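Local coordinates for macro domain-containing protein (Thermosipho africanus, PDB 7OMU) that pairs a DarT-family domain with a macro domain, the latter holding adenosine-5-diphosphoribose in its pocket, at residues L280-L294 and H310-H322. The protein carries 1 engineered substitution. Numbering follows the deposited sequence.
Sequences LEFGKPYLYKRESSL and HQTWFLLFPTKRH. With APR (adenosine-5-diphosphoribose), chain C.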
ATOM      1  N   LEU A 280      -4.577  27.627 -11.810  1.00118.04           N
ATOM      2  CA  LEU A 280      -5.618  26.620 -11.479  1.00116.76           C
ATOM      3  C   LEU A 280      -6.935  27.358 -11.212  1.00118.32           C
ATOM      4  O   LEU A 280      -7.124  27.858 -10.083  1.00121.15           O
ATOM      5  CB  LEU A 280      -5.163  25.823 -10.251  1.00116.22           C
ATOM      6  CG  LEU A 280      -6.188  24.859  -9.655  1.00114.17           C
ATOM      7  CD1 LEU A 280      -6.093  23.489 -10.301  1.00113.94           C
ATOM      8  CD2 LEU A 280      -6.001  24.735  -8.153  1.00114.10           C
ATOM      9  N   GLU A 281      -7.787  27.458 -12.233  1.00120.27           N
ATOM     10  CA  GLU A 281      -9.202  27.893 -12.111  1.00122.25           C
ATOM     11  C   GLU A 281     -10.098  26.654 -12.205  1.00117.75           C
ATOM     12  O   GLU A 281      -9.660  25.653 -12.808  1.00109.72           O
ATOM     13  CB  GLU A 281      -9.587  28.862 -13.230  1.00129.16           C
ATOM     14  CG  GLU A 281      -8.854  30.187 -13.198  1.00134.36           C
ATOM     15  CD  GLU A 281      -8.876  30.907 -14.535  1.00140.21           C
ATOM     16  OE1 GLU A 281      -8.303  30.366 -15.497  1.00145.25           O
ATOM     17  OE2 GLU A 281      -9.491  31.989 -14.623  1.00144.33           O
ATOM     18  N   PHE A 282     -11.307  26.738 -11.647  1.00118.99           N
ATOM     19  CA  PHE A 282     -12.414  25.769 -11.857  1.00119.68           C
ATOM     20  C   PHE A 282     -12.480  25.443 -13.357  1.00117.87           C
ATOM     21  O   PHE A 282     -12.636  26.383 -14.159  1.00118.38           O
ATOM     22  CB  PHE A 282     -13.716  26.353 -11.296  1.00122.72           C
ATOM     23  CG  PHE A 282     -14.952  25.506 -11.470  1.00126.36           C
ATOM     24  CD1 PHE A 282     -15.208  24.437 -10.626  1.00127.59           C
ATOM     25  CD2 PHE A 282     -15.853  25.768 -12.494  1.00128.04           C
ATOM     26  CE1 PHE A 282     -16.345  23.659 -10.786  1.00128.57           C
ATOM     27  CE2 PHE A 282     -16.987  24.987 -12.660  1.00129.09           C
ATOM     28  CZ  PHE A 282     -17.236  23.939 -11.802  1.00130.06           C
ATOM     29  N   GLY A 283     -12.310  24.166 -13.720  1.00115.47           N
ATOM     30  CA  GLY A 283     -12.359  23.664 -15.108  1.00115.68           C
ATOM     31  C   GLY A 283     -11.005  23.686 -15.811  1.00116.18           C
ATOM     32  O   GLY A 283     -10.953  23.282 -16.993  1.00116.13           O
ATOM     33  N   LYS A 284      -9.942  24.120 -15.126  1.00115.35           N
ATOM     34  CA  LYS A 284      -8.565  24.196 -15.686  1.00114.58           C
ATOM     35  C   LYS A 284      -7.622  23.429 -14.764  1.00109.84           C
ATOM     36  O   LYS A 284      -7.048  24.006 -13.842  1.00106.93           O
ATOM     37  CB  LYS A 284      -8.146  25.660 -15.843  1.00120.52           C
ATOM     38  CG  LYS A 284      -6.833  25.881 -16.581  1.00123.57           C
ATOM     39  CD  LYS A 284      -6.406  27.332 -16.590  1.00128.05           C
ATOM     40  CE  LYS A 284      -4.927  27.519 -16.858  1.00131.00           C
ATOM     41  NZ  LYS A 284      -4.468  28.870 -16.454  1.00131.59           N
ATOM     42  N   PRO A 285      -7.458  22.101 -14.970  1.00105.48           N
ATOM     43  CA  PRO A 285      -6.535  21.292 -14.173  1.00100.59           C
ATOM     44  C   PRO A 285      -5.071  21.737 -14.320  1.00 98.81           C
ATOM     45  O   PRO A 285      -4.675  22.085 -15.424  1.00 99.47           O
ATOM     46  CB  PRO A 285      -6.690  19.868 -14.731  1.00 99.72           C
ATOM     47  CG  PRO A 285      -8.017  19.876 -15.454  1.00101.66           C
ATOM     48  CD  PRO A 285      -8.182  21.293 -15.959  1.00105.40           C
ATOM     49  N   TYR A 286      -4.318  21.709 -13.215  1.00 93.76           N
ATOM     50  CA  TYR A 286      -2.863  22.003 -13.158  1.00 92.37           C
ATOM     51  C   TYR A 286      -2.103  20.688 -12.962  1.00 91.04           C
ATOM     52  O   TYR A 286      -2.413  19.970 -11.994  1.00 91.09           O
ATOM     53  CB  TYR A 286      -2.540  22.994 -12.037  1.00 90.47           C
ATOM     54  CG  TYR A 286      -1.086  23.388 -11.950  1.00 90.70           C
ATOM     55  CD1 TYR A 286      -0.584  24.450 -12.684  1.00 93.49           C
ATOM     56  CD2 TYR A 286      -0.206  22.696 -11.136  1.00 90.00           C
ATOM     57  CE1 TYR A 286       0.749  24.825 -12.604  1.00 94.58           C
ATOM     58  CE2 TYR A 286       1.131  23.051 -11.049  1.00 91.49           C
ATOM     59  CZ  TYR A 286       1.611  24.122 -11.782  1.00 93.58           C
ATOM     60  OH  TYR A 286       2.924  24.480 -11.702  1.00 93.16           O
ATOM     61  N   LEU A 287      -1.145  20.396 -13.851  1.00 90.38           N
ATOM     62  CA  LEU A 287      -0.255  19.211 -13.766  1.00 88.79           C
ATOM     63  C   LEU A 287       1.052  19.604 -13.069  1.00 88.54           C
ATOM     64  O   LEU A 287       1.789  20.438 -13.617  1.00 93.13           O
ATOM     65  CB  LEU A 287       0.017  18.670 -15.172  1.00 89.58           C
ATOM     66  CG  LEU A 287       0.953  17.462 -15.231  1.00 89.46           C
ATOM     67  CD1 LEU A 287       0.312  16.248 -14.581  1.00 87.59           C
ATOM     68  CD2 LEU A 287       1.330  17.151 -16.665  1.00 91.86           C
ATOM     69  N   TYR A 288       1.314  19.009 -11.904  1.00 86.16           N
ATOM     70  CA  TYR A 288       2.580  19.129 -11.135  1.00 86.58           C
ATOM     71  C   TYR A 288       3.521  18.017 -11.597  1.00 87.09           C
ATOM     72  O   TYR A 288       3.249  16.851 -11.276  1.00 85.19           O
ATOM     73  CB  TYR A 288       2.291  19.037  -9.634  1.00 83.55           C
ATOM     74  CG  TYR A 288       3.474  19.133  -8.701  1.00 81.36           C
ATOM     75  CD1 TYR A 288       4.656  19.753  -9.067  1.00 81.90           C
ATOM     76  CD2 TYR A 288       3.381  18.642  -7.411  1.00 79.78           C
ATOM     77  CE1 TYR A 288       5.721  19.848  -8.187  1.00 82.71           C
ATOM     78  CE2 TYR A 288       4.434  18.733  -6.516  1.00 78.68           C
ATOM     79  CZ  TYR A 288       5.612  19.340  -6.904  1.00 80.49           C
ATOM     80  OH  TYR A 288       6.653  19.440  -6.025  1.00 80.25           O
ATOM     81  N   LYS A 289       4.569  18.368 -12.348  1.00 89.65           N
ATOM     82  CA  LYS A 289       5.581  17.407 -12.855  1.00 90.72           C
ATOM     83  C   LYS A 289       6.648  17.209 -11.773  1.00 91.81           C
ATOM     84  O   LYS A 289       7.800  17.603 -11.989  1.00 96.22           O
ATOM     85  CB  LYS A 289       6.134  17.888 -14.198  1.00 92.37           C
ATOM     86  CG  LYS A 289       5.110  17.898 -15.325  1.00 93.02           C
ATOM     87  CD  LYS A 289       5.690  18.256 -16.668  1.00 96.67           C
ATOM     88  CE  LYS A 289       4.637  18.456 -17.734  1.00 98.72           C
ATOM     89  NZ  LYS A 289       5.232  18.974 -18.989  1.00103.73           N
ATOM     90  N   ARG A 290       6.246  16.602 -10.656  1.00 92.01           N
ATOM     91  CA  ARG A 290       7.072  16.336  -9.449  1.00 92.80           C
ATOM     92  C   ARG A 290       8.220  15.385  -9.811  1.00 96.16           C
ATOM     93  O   ARG A 290       7.935  14.246 -10.235  1.00 97.77           O
ATOM     94  CB  ARG A 290       6.173  15.731  -8.367  1.00 91.19           C
ATOM     95  CG  ARG A 290       6.654  15.931  -6.939  1.00 91.09           C
ATOM     96  CD  ARG A 290       5.589  15.456  -5.970  1.00 87.56           C
ATOM     97  NE  ARG A 290       5.919  14.173  -5.379  1.00 85.36           N
ATOM     98  CZ  ARG A 290       6.151  13.974  -4.091  1.00 86.75           C
ATOM     99  NH1 ARG A 290       6.087  14.979  -3.239  1.00 86.04           N
ATOM    100  NH2 ARG A 290       6.445  12.762  -3.651  1.00 90.96           N
ATOM    101  N   GLU A 291       9.468  15.830  -9.633  1.00100.25           N
ATOM    102  CA  GLU A 291      10.693  15.056  -9.983  1.00103.35           C
ATOM    103  C   GLU A 291      11.068  14.118  -8.827  1.00105.01           C
ATOM    104  O   GLU A 291      12.037  13.356  -8.986  1.00110.75           O
ATOM    105  CB  GLU A 291      11.835  16.002 -10.367  1.00105.36           C
ATOM    106  CG  GLU A 291      11.616  16.658 -11.725  1.00108.21           C
ATOM    107  CD  GLU A 291      12.726  17.562 -12.234  1.00112.49           C
ATOM    108  OE1 GLU A 291      13.910  17.169 -12.122  1.00113.68           O
ATOM    109  OE2 GLU A 291      12.401  18.659 -12.757  1.00113.06           O
ATOM    110  N   SER A 292      10.314  14.153  -7.723  1.00106.84           N
ATOM    111  CA  SER A 292      10.497  13.288  -6.524  1.00106.73           C
ATOM    112  C   SER A 292      10.242  11.823  -6.904  1.00103.44           C
ATOM    113  O   SER A 292       9.396  11.584  -7.785  1.00104.41           O
ATOM    114  CB  SER A 292       9.592  13.736  -5.386  1.00109.00           C
ATOM    115  OG  SER A 292      10.142  13.411  -4.115  1.00112.00           O
ATOM    116  N   SER A 293      10.963  10.896  -6.268  1.00102.31           N
ATOM    117  CA  SER A 293      10.834   9.424  -6.438  1.00101.61           C
ATOM    118  C   SER A 293       9.927   8.851  -5.343  1.00 99.06           C
ATOM    119  O   SER A 293      10.285   8.975  -4.155  1.00 97.31           O
ATOM    120  CB  SER A 293      12.183   8.756  -6.420  1.00102.16           C
ATOM    121  OG  SER A 293      12.037   7.354  -6.250  1.00101.92           O
ATOM    122  N   LEU A 294       8.813   8.227  -5.734  1.00 97.35           N
ATOM    123  CA  LEU A 294       7.776   7.704  -4.804  1.00 96.51           C
ATOM    124  C   LEU A 294       8.280   6.423  -4.130  1.00 97.90           C
ATOM    125  O   LEU A 294       7.937   6.210  -2.953  1.00 96.88           O
ATOM    126  CB  LEU A 294       6.484   7.446  -5.585  1.00 96.15           C
ATOM    127  CG  LEU A 294       5.248   7.146  -4.736  1.00 94.92           C
ATOM    128  CD1 LEU A 294       4.857   8.346  -3.884  1.00 93.80           C
ATOM    129  CD2 LEU A 294       4.079   6.717  -5.613  1.00 95.13           C
ATOM    130  N   HIS A 310      11.258   5.277 -11.374  1.00126.94           N
ATOM    131  CA  HIS A 310       9.907   5.608 -11.910  1.00122.24           C
ATOM    132  C   HIS A 310       9.496   7.002 -11.404  1.00116.44           C
ATOM    133  O   HIS A 310       9.711   7.287 -10.199  1.00115.90           O
ATOM    134  CB  HIS A 310       8.937   4.467 -11.526  1.00121.32           C
ATOM    135  CG  HIS A 310       7.478   4.738 -11.727  1.00121.19           C
ATOM    136  ND1 HIS A 310       6.563   4.684 -10.683  1.00112.78           N
ATOM    137  CD2 HIS A 310       6.767   5.040 -12.838  1.00121.31           C
ATOM    138  CE1 HIS A 310       5.359   4.954 -11.142  1.00113.91           C
ATOM    139  NE2 HIS A 310       5.454   5.176 -12.466  1.00117.03           N
ATOM    140  N   GLN A 311       8.940   7.844 -12.287  1.00109.27           N
ATOM    141  CA  GLN A 311       8.446   9.211 -11.950  1.00105.53           C
ATOM    142  C   GLN A 311       6.944   9.165 -11.634  1.00 98.72           C
ATOM    143  O   GLN A 311       6.223   8.336 -12.230  1.00 96.15           O
ATOM    144  CB  GLN A 311       8.732  10.196 -13.089  1.00109.07           C
ATOM    145  CG  GLN A 311       7.775  10.079 -14.273  1.00109.34           C
ATOM    146  CD  GLN A 311       8.193  10.864 -15.495  1.00112.01           C
ATOM    147  OE1 GLN A 311       7.653  10.671 -16.583  1.00114.16           O
ATOM    148  NE2 GLN A 311       9.155  11.762 -15.339  1.00113.50           N
ATOM    149  N   THR A 312       6.501  10.030 -10.721  1.00 92.55           N
ATOM    150  CA  THR A 312       5.087  10.154 -10.281  1.00 88.18           C
ATOM    151  C   THR A 312       4.722  11.640 -10.223  1.00 86.45           C
ATOM    152  O   THR A 312       5.234  12.348  -9.333  1.00 87.58           O
ATOM    153  CB  THR A 312       4.843   9.448  -8.941  1.00 85.70           C
ATOM    154  OG1 THR A 312       5.270   8.091  -9.061  1.00 86.39           O
ATOM    155  CG2 THR A 312       3.390   9.480  -8.522  1.00 83.67           C
ATOM    156  N   TRP A 313       3.887  12.077 -11.166  1.00 85.17           N
ATOM    157  CA  TRP A 313       3.323  13.449 -11.269  1.00 82.79           C
ATOM    158  C   TRP A 313       1.969  13.481 -10.562  1.00 80.28           C
ATOM    159  O   TRP A 313       1.376  12.407 -10.374  1.00 81.64           O
ATOM    160  CB  TRP A 313       3.178  13.867 -12.738  1.00 83.13           C
ATOM    161  CG  TRP A 313       4.463  13.992 -13.497  1.00 83.82           C
ATOM    162  CD1 TRP A 313       5.735  13.980 -12.997  1.00 84.84           C
ATOM    163  CD2 TRP A 313       4.597  14.205 -14.911  1.00 84.34           C
ATOM    164  NE1 TRP A 313       6.648  14.156 -14.003  1.00 85.66           N
ATOM    165  CE2 TRP A 313       5.978  14.294 -15.189  1.00 85.54           C
ATOM    166  CE3 TRP A 313       3.686  14.327 -15.965  1.00 84.85           C
ATOM    167  CZ2 TRP A 313       6.465  14.492 -16.480  1.00 87.34           C
ATOM    168  CZ3 TRP A 313       4.168  14.526 -17.239  1.00 87.03           C
ATOM    169  CH2 TRP A 313       5.538  14.610 -17.492  1.00 88.11           C
ATOM    170  N   PHE A 314       1.505  14.673 -10.200  1.00 79.10           N
ATOM    171  CA  PHE A 314       0.182  14.917  -9.577  1.00 78.09           C
ATOM    172  C   PHE A 314      -0.598  15.895 -10.452  1.00 78.72           C
ATOM    173  O   PHE A 314      -0.081  16.990 -10.720  1.00 80.18           O
ATOM    174  CB  PHE A 314       0.340  15.465  -8.158  1.00 77.84           C
ATOM    175  CG  PHE A 314       0.758  14.432  -7.148  1.00 75.19           C
ATOM    176  CD1 PHE A 314       2.077  14.020  -7.062  1.00 73.84           C
ATOM    177  CD2 PHE A 314      -0.174  13.858  -6.303  1.00 75.30           C
ATOM    178  CE1 PHE A 314       2.458  13.069  -6.130  1.00 74.02           C
ATOM    179  CE2 PHE A 314       0.211  12.903  -5.375  1.00 76.45           C
ATOM    180  CZ  PHE A 314       1.528  12.509  -5.285  1.00 74.87           C
ATOM    181  N   LEU A 315      -1.789  15.488 -10.895  1.00 78.72           N
ATOM    182  CA  LEU A 315      -2.740  16.343 -11.643  1.00 78.99           C
ATOM    183  C   LEU A 315      -3.752  16.894 -10.641  1.00 78.60           C
ATOM    184  O   LEU A 315      -4.461  16.090 -10.028  1.00 78.85           O
ATOM    185  CB  LEU A 315      -3.427  15.518 -12.735  1.00 79.52           C
ATOM    186  CG  LEU A 315      -4.386  16.292 -13.639  1.00 81.22           C
ATOM    187  CD1 LEU A 315      -3.641  17.355 -14.433  1.00 83.14           C
ATOM    188  CD2 LEU A 315      -5.126  15.355 -14.581  1.00 81.53           C
ATOM    189  N   LEU A 316      -3.773  18.214 -10.458  1.00 80.43           N
ATOM    190  CA  LEU A 316      -4.760  18.921  -9.603  1.00 79.79           C
ATOM    191  C   LEU A 316      -5.996  19.222 -10.452  1.00 79.35           C
ATOM    192  O   LEU A 316      -5.894  20.024 -11.394  1.00 79.35           O
ATOM    193  CB  LEU A 316      -4.112  20.182  -9.027  1.00 80.64           C
ATOM    194  CG  LEU A 316      -2.832  19.927  -8.232  1.00 81.28           C
ATOM    195  CD1 LEU A 316      -2.175  21.232  -7.822  1.00 83.43           C
ATOM    196  CD2 LEU A 316      -3.111  19.059  -7.014  1.00 80.56           C
ATOM    197  N   PHE A 317      -7.110  18.568 -10.125  1.00 79.98           N
ATOM    198  CA  PHE A 317      -8.376  18.574 -10.894  1.00 82.35           C
ATOM    199  C   PHE A 317      -9.463  19.252 -10.069  1.00 85.01           C
ATOM    200  O   PHE A 317     -10.048  18.632  -9.188  1.00 84.35           O
ATOM    201  CB  PHE A 317      -8.763  17.136 -11.234  1.00 81.46           C
ATOM    202  CG  PHE A 317      -9.849  17.001 -12.265  1.00 82.22           C
ATOM    203  CD1 PHE A 317     -11.129  17.463 -12.013  1.00 83.50           C
ATOM    204  CD2 PHE A 317      -9.590  16.400 -13.486  1.00 82.70           C
ATOM    205  CE1 PHE A 317     -12.129  17.334 -12.961  1.00 84.60           C
ATOM    206  CE2 PHE A 317     -10.592  16.267 -14.432  1.00 84.39           C
ATOM    207  CZ  PHE A 317     -11.857  16.736 -14.169  1.00 85.46           C
ATOM    208  N   PRO A 318      -9.781  20.539 -10.322  1.00 91.30           N
ATOM    209  CA  PRO A 318     -10.836  21.220  -9.577  1.00 93.79           C
ATOM    210  C   PRO A 318     -12.231  20.680  -9.930  1.00 97.34           C
ATOM    211  O   PRO A 318     -12.618  20.768 -11.089  1.00 96.93           O
ATOM    212  CB  PRO A 318     -10.681  22.687 -10.000  1.00 96.39           C
ATOM    213  CG  PRO A 318     -10.057  22.616 -11.380  1.00 97.31           C
ATOM    214  CD  PRO A 318      -9.152  21.404 -11.336  1.00 95.15           C
ATOM    215  N   THR A 319     -12.936  20.136  -8.931  1.00100.75           N
ATOM    216  CA  THR A 319     -14.298  19.544  -9.048  1.00103.62           C
ATOM    217  C   THR A 319     -15.347  20.455  -8.401  1.00109.08           C
ATOM    218  O   THR A 319     -16.522  20.046  -8.389  1.00114.38           O
ATOM    219  CB  THR A 319     -14.379  18.168  -8.376  1.00103.22           C
ATOM    220  OG1 THR A 319     -14.207  18.355  -6.970  1.00104.55           O
ATOM    221  CG2 THR A 319     -13.347  17.188  -8.885  1.00102.78           C
ATOM    222  N   LYS A 320     -14.949  21.621  -7.874  1.00113.70           N
ATOM    223  CA  LYS A 320     -15.855  22.586  -7.189  1.00116.76           C
ATOM    224  C   LYS A 320     -15.124  23.915  -6.968  1.00120.92           C
ATOM    225  O   LYS A 320     -13.909  23.980  -7.253  1.00120.46           O
ATOM    226  CB  LYS A 320     -16.335  22.004  -5.857  1.00116.17           C
ATOM    227  CG  LYS A 320     -15.233  21.721  -4.849  1.00116.19           C
ATOM    228  CD  LYS A 320     -15.505  20.512  -3.981  1.00116.90           C
ATOM    229  CE  LYS A 320     -16.735  20.655  -3.111  1.00118.51           C
ATOM    230  NZ  LYS A 320     -16.831  19.568  -2.105  1.00120.27           N
ATOM    231  N   ARG A 321     -15.842  24.928  -6.466  1.00127.31           N
ATOM    232  CA  ARG A 321     -15.315  26.297  -6.199  1.00129.82           C
ATOM    233  C   ARG A 321     -14.887  26.409  -4.729  1.00133.23           C
ATOM    234  O   ARG A 321     -13.666  26.479  -4.483  1.00130.48           O
ATOM    235  CB  ARG A 321     -16.359  27.343  -6.595  1.00128.64           C
ATOM    236  CG  ARG A 321     -16.696  27.324  -8.078  1.00128.91           C
ATOM    237  CD  ARG A 321     -17.782  28.320  -8.438  1.00132.43           C
ATOM    238  NE  ARG A 321     -18.534  27.901  -9.617  1.00133.78           N
ATOM    239  CZ  ARG A 321     -18.134  28.049 -10.880  1.00133.06           C
ATOM    240  NH1 ARG A 321     -16.973  28.618 -11.161  1.00133.21           N
ATOM    241  NH2 ARG A 321     -18.909  27.627 -11.865  1.00132.46           N
ATOM    242  N   HIS A 322     -15.845  26.428  -3.794  1.00139.04           N
ATOM    243  CA  HIS A 322     -15.595  26.439  -2.325  1.00144.02           C
ATOM    244  C   HIS A 322     -15.618  24.999  -1.797  1.00146.36           C
ATOM    245  O   HIS A 322     -16.165  24.123  -2.493  1.00144.69           O
ATOM    246  CB  HIS A 322     -16.607  27.349  -1.613  1.00148.00           C
ATOM    247  CG  HIS A 322     -16.123  27.880  -0.304  1.00152.40           C
ATOM    248  ND1 HIS A 322     -16.613  27.426   0.906  1.00154.39           N
ATOM    249  CD2 HIS A 322     -15.196  28.817  -0.007  1.00156.04           C
ATOM    250  CE1 HIS A 322     -16.010  28.061   1.891  1.00156.88           C
ATOM    251  NE2 HIS A 322     -15.135  28.922   1.357  1.00157.70           N
TER
HETATM  252  N1  APR C 501      -7.825   5.529  -3.677  1.00153.55           N
HETATM  253  C2  APR C 501      -8.934   5.612  -4.424  1.00156.07           C
HETATM  254  N3  APR C 501     -10.048   6.309  -4.207  1.00158.37           N
HETATM  255  C4  APR C 501      -9.958   6.995  -3.055  1.00159.74           C
HETATM  256  C5  APR C 501      -8.891   7.009  -2.180  1.00157.70           C
HETATM  257  C6  APR C 501      -7.767   6.230  -2.519  1.00153.78           C
HETATM  258  N6  APR C 501      -6.669   6.145  -1.773  1.00150.93           N
HETATM  259  N7  APR C 501      -9.169   7.837  -1.098  1.00156.32           N
HETATM  260  C8  APR C 501     -10.375   8.301  -1.333  1.00156.74           C
HETATM  261  N9  APR C 501     -10.907   7.818  -2.511  1.00160.31           N
HETATM  262  C1' APR C 501     -12.218   8.110  -3.095  1.00162.39           C
HETATM  263  C2' APR C 501     -13.308   8.407  -2.068  1.00162.49           C
HETATM  264  O2' APR C 501     -14.013   7.233  -1.723  1.00157.04           O
HETATM  265  C3' APR C 501     -14.198   9.438  -2.776  1.00165.79           C
HETATM  266  O3' APR C 501     -15.439   8.859  -3.158  1.00163.40           O
HETATM  267  O4' APR C 501     -12.093   9.267  -3.885  1.00164.77           O
HETATM  268  C4' APR C 501     -13.390   9.904  -3.999  1.00170.50           C
HETATM  269  C5' APR C 501     -13.205  11.399  -4.146  1.00178.70           C
HETATM  270  O5' APR C 501     -12.482  11.937  -2.997  1.00187.30           O
HETATM  271  PA  APR C 501     -12.822  13.388  -2.380  1.00191.21           P
HETATM  272  O1A APR C 501     -11.567  14.008  -1.857  1.00187.58           O
HETATM  273  O2A APR C 501     -13.975  13.271  -1.437  1.00186.58           O
HETATM  274  O3A APR C 501     -13.287  14.218  -3.678  1.00190.68           O
HETATM  275  PB  APR C 501     -14.505  15.216  -4.011  1.00184.84           P
HETATM  276  O1B APR C 501     -15.785  14.504  -3.723  1.00180.74           O
HETATM  277  O2B APR C 501     -14.311  15.770  -5.384  1.00186.58           O
HETATM  278  O5D APR C 501     -14.280  16.382  -2.923  1.00185.84           O
HETATM  279  C5D APR C 501     -13.350  17.468  -3.200  1.00184.61           C
HETATM  280  O4D APR C 501     -12.630  17.613  -0.900  1.00183.83           O
HETATM  281  O1D APR C 501     -10.648  16.608  -1.514  1.00180.73           O
HETATM  282  C1D APR C 501     -11.204  17.750  -0.973  1.00180.63           C
HETATM  283  O2D APR C 501      -9.993  19.883  -1.377  1.00168.04           O
HETATM  284  C2D APR C 501     -10.928  18.953  -1.889  1.00178.91           C
HETATM  285  O3D APR C 501     -12.630  20.559  -1.154  1.00183.48           O
HETATM  286  C3D APR C 501     -12.303  19.576  -2.127  1.00181.32           C
HETATM  287  C4D APR C 501     -13.221  18.357  -1.985  1.00183.42           C
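Lys289 lies across the indole of Trp313: its CA sits 3.5 Å from the centroid of the five-membered ring, a CH-pi contact, and its extended chain runs on over the six-membered ring, with CD 3.7 Å from Trp313 CH2. With CG beside the backbone N (chi1 -66°), the chain follows the ring face before NZ meets Glu346 in a salt bridge. Leu287 CD2 packs on the same indole, 3.7 Å from CE3. Between strands 286-288 and 313-318 four backbone hydrogen bonds join Tyr286 to Leu316 and Tyr288 to Phe314, two per pair. This is one antiparallel edge of the macro domain's mixed sheet: 286-288 is outermost, and 313-318 also pairs with 241-246. Tyr286 and Leu316 run side by side on the face packed by helix 265-275. Arg290 lies alongside Phe314, NE 3.7 Å from CE1, while Asp266 forms a salt bridge with Arg290 NH1 and a hydrogen bond with Tyr288 OH. Pro318 CG nestles into the Glu281-Lys284 type II turn. The Arg321 guanidinium lies over a face of the Phe282 ring, tilted 41° to it, in a cation-pi contact, CZ 4.0 Å from the ring centroid, while its NH2 forms a salt bridge with Glu328; neighbouring Thr319 and Lys320 line the adenosine-5-diphosphoribose pocket.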